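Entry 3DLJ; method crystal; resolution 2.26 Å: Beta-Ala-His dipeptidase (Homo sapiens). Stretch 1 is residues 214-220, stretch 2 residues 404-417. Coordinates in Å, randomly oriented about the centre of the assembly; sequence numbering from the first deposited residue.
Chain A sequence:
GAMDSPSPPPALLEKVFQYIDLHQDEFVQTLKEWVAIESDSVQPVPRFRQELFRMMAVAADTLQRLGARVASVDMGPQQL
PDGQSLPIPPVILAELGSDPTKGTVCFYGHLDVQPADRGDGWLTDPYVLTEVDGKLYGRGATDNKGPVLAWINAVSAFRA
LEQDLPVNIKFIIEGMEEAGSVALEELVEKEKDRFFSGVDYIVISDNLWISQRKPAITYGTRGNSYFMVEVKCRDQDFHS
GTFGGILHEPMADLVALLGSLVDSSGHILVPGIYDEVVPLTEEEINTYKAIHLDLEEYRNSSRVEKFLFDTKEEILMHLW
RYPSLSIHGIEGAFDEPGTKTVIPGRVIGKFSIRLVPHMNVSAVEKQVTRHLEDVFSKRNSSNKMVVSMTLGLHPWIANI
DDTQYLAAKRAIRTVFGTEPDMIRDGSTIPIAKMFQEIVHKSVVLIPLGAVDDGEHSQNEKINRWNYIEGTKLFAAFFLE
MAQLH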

# COMPACT_ATOMS: atom_id res chain seq x y z
N LYS A 214 11.30 15.11 8.60
CA LYS A 214 10.78 14.53 9.84
C LYS A 214 10.21 13.11 9.62
O LYS A 214 9.35 12.90 8.76
CB LYS A 214 9.74 15.46 10.48
N PRO A 215 10.72 12.12 10.39
CA PRO A 215 10.21 10.76 10.28
C PRO A 215 8.82 10.68 10.87
O PRO A 215 8.34 11.63 11.48
CB PRO A 215 11.21 9.93 11.12
CG PRO A 215 12.39 10.85 11.36
CD PRO A 215 11.79 12.22 11.40
N ALA A 216 8.15 9.55 10.68
CA ALA A 216 6.76 9.48 11.07
C ALA A 216 6.42 8.15 11.68
O ALA A 216 7.15 7.16 11.50
CB ALA A 216 5.88 9.75 9.86
N ILE A 217 5.32 8.16 12.43
CA ILE A 217 4.59 6.95 12.78
C ILE A 217 3.14 7.15 12.34
O ILE A 217 2.57 8.23 12.56
CB ILE A 217 4.67 6.62 14.31
CG1 ILE A 217 6.07 6.18 14.71
CG2 ILE A 217 3.75 5.46 14.66
CD1 ILE A 217 6.44 6.58 16.13
N THR A 218 2.55 6.12 11.74
CA THR A 218 1.23 6.22 11.11
C THR A 218 0.21 5.44 11.93
O THR A 218 0.41 4.26 12.23
CB THR A 218 1.31 5.73 9.65
OG1 THR A 218 2.37 6.44 8.98
CG2 THR A 218 -0.03 5.92 8.90
N TYR A 219 -0.88 6.10 12.30
CA TYR A 219 -1.86 5.51 13.23
C TYR A 219 -3.29 5.49 12.69
O TYR A 219 -4.21 5.05 13.40
CB TYR A 219 -1.84 6.25 14.57
CG TYR A 219 -2.39 7.66 14.53
CD1 TYR A 219 -3.75 7.92 14.78
CD2 TYR A 219 -1.54 8.74 14.27
CE1 TYR A 219 -4.24 9.22 14.74
CE2 TYR A 219 -2.03 10.04 14.24
CZ TYR A 219 -3.37 10.27 14.48
OH TYR A 219 -3.85 11.56 14.45
N GLY A 220 -3.48 5.97 11.47
CA GLY A 220 -4.78 5.91 10.83
C GLY A 220 -4.70 5.89 9.33
O GLY A 220 -3.79 6.48 8.76
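Stretch 2, residues 404-417: QYLAAKRAIRTVFG

Stretch 2 packs as a helix, nearly antiparallel, against one side of the strand in stretch 1, in a mainly apolar contact secured by a single hydrogen bond from a tyrosine hydroxyl to the strand backbone. Residues 404-416 are helical, with successive i to i-4 backbone hydrogen bonds, the first of them, from Ala408 N to Gln404 O, weak, and the chain leaves the helix at Gly417, whose positive phi of 71° suits glycine. The helix axis runs at 165° to the strand 216-220, approaching it to 9.2 Å, so the register reverses: Ile412 lies nearest Pro215, with CA atoms 7.4 Å apart, and Lys409 lies nearest Ile217, also 7.4 Å between CA atoms.

Pro215, just before the strand, and Ile217 within it both point toward the helix, whereas the CA-to-CB bonds of Ala216 and Thr218 point away. Ile217 is the centre of the contact and has the largest area covered, 100 Å². Its CD1 lies 3.8 Å from Ala408 CB and 3.6 Å from Lys409 CG, its CG1 is 3.6 Å from Ile412 CD1, and its CG2 comes within 3.3 Å of Tyr405 CE1. Ile412, with chi1 m and chi2 t, also brings CD1 to 3.3 Å from the carbonyl O of Ala216. Toward the C-terminal end of the helix, Pro215 fits against two residues one turn apart, its CB 3.9 Å from Ile412 CG2 and its CG 3.8 Å from Phe416 CB.

At the other end, the CA-to-CB bond of Tyr405 points sideways, but the long side chain comes nearer the strand and carries OH to Thr218 O, to which it donates a 2.8 Å hydrogen bond. The acceptor lies near the plane of the ring, at its edge. Tyr219 CB rests 3.8 Å from Tyr405 CE1, while the end of its own side chain leads away from the helix.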

# COMPACT_ATOMS: atom_id res chain seq x y z
N GLN A 404 2.97 -0.70 21.65
CA GLN A 404 3.61 -0.78 20.33
C GLN A 404 3.99 0.61 19.78
O GLN A 404 5.08 0.78 19.22
CB GLN A 404 2.71 -1.52 19.33
N TYR A 405 3.09 1.59 19.95
CA TYR A 405 3.29 2.96 19.46
C TYR A 405 4.39 3.73 20.18
O TYR A 405 5.14 4.48 19.55
CB TYR A 405 1.95 3.76 19.35
CG TYR A 405 1.29 3.47 18.01
CD1 TYR A 405 1.55 4.27 16.90
CD2 TYR A 405 0.49 2.34 17.84
CE1 TYR A 405 0.99 3.97 15.66
CE2 TYR A 405 -0.07 2.04 16.61
CZ TYR A 405 0.18 2.85 15.52
OH TYR A 405 -0.36 2.53 14.29
N LEU A 406 4.53 3.52 21.49
CA LEU A 406 5.58 4.16 22.29
C LEU A 406 7.00 3.64 21.97
O LEU A 406 7.96 4.43 21.87
CB LEU A 406 5.28 4.02 23.79
CG LEU A 406 6.24 4.68 24.79
CD1 LEU A 406 6.48 6.19 24.51
CD2 LEU A 406 5.74 4.47 26.24
N ALA A 407 7.11 2.32 21.82
CA ALA A 407 8.36 1.67 21.41
C ALA A 407 8.90 2.26 20.11
O ALA A 407 10.09 2.54 20.01
CB ALA A 407 8.15 0.15 21.27
N ALA A 408 8.00 2.44 19.14
CA ALA A 408 8.33 3.01 17.83
C ALA A 408 8.85 4.46 17.94
O ALA A 408 9.86 4.79 17.32
CB ALA A 408 7.11 2.93 16.89
N LYS A 409 8.15 5.29 18.72
CA LYS A 409 8.53 6.69 19.01
C LYS A 409 9.95 6.80 19.57
O LYS A 409 10.77 7.57 19.04
CB LYS A 409 7.56 7.31 20.03
CG LYS A 409 6.12 7.40 19.57
CD LYS A 409 5.19 7.68 20.74
CE LYS A 409 3.94 8.42 20.31
NZ LYS A 409 2.98 8.62 21.45
N ARG A 410 10.21 6.03 20.63
CA ARG A 410 11.55 5.89 21.19
C ARG A 410 12.61 5.39 20.20
O ARG A 410 13.70 5.95 20.13
CB ARG A 410 11.52 5.00 22.44
CG ARG A 410 10.73 5.57 23.62
N ALA A 411 12.30 4.35 19.43
CA ALA A 411 13.25 3.86 18.43
C ALA A 411 13.59 4.94 17.41
O ALA A 411 14.75 5.06 17.00
CB ALA A 411 12.73 2.59 17.73
N ILE A 412 12.58 5.73 17.01
CA ILE A 412 12.77 6.81 16.03
C ILE A 412 13.65 7.90 16.58
O ILE A 412 14.58 8.34 15.90
CB ILE A 412 11.42 7.39 15.48
CG1 ILE A 412 10.77 6.38 14.52
CG2 ILE A 412 11.64 8.75 14.76
CD1 ILE A 412 9.53 6.90 13.83
N ARG A 413 13.38 8.32 17.82
CA ARG A 413 14.19 9.32 18.49
C ARG A 413 15.66 8.90 18.54
O ARG A 413 16.55 9.70 18.21
CB ARG A 413 13.65 9.66 19.89
N THR A 414 15.91 7.64 18.90
CA THR A 414 17.29 7.10 18.97
C THR A 414 18.05 7.20 17.64
O THR A 414 19.20 7.64 17.62
CB THR A 414 17.31 5.62 19.47
OG1 THR A 414 16.94 5.58 20.85
CG2 THR A 414 18.70 5.01 19.34
N VAL A 415 17.40 6.79 16.55
CA VAL A 415 18.08 6.67 15.24
C VAL A 415 18.18 8.00 14.48
O VAL A 415 19.20 8.30 13.87
CB VAL A 415 17.46 5.55 14.36
CG1 VAL A 415 18.08 5.53 12.97
CG2 VAL A 415 17.65 4.19 15.04
N PHE A 416 17.12 8.79 14.55
CA PHE A 416 17.05 10.01 13.75
C PHE A 416 17.28 11.26 14.58
O PHE A 416 17.43 12.35 14.03
CB PHE A 416 15.74 10.05 12.94
CG PHE A 416 15.64 8.95 11.90
CD1 PHE A 416 14.91 7.79 12.15
CD2 PHE A 416 16.29 9.06 10.67
CE1 PHE A 416 14.84 6.76 11.20
CE2 PHE A 416 16.21 8.03 9.70
CZ PHE A 416 15.49 6.89 9.97
N GLY A 417 17.33 11.08 15.90
CA GLY A 417 17.62 12.17 16.81
C GLY A 417 16.49 13.17 16.91
O GLY A 417 16.69 14.29 17.38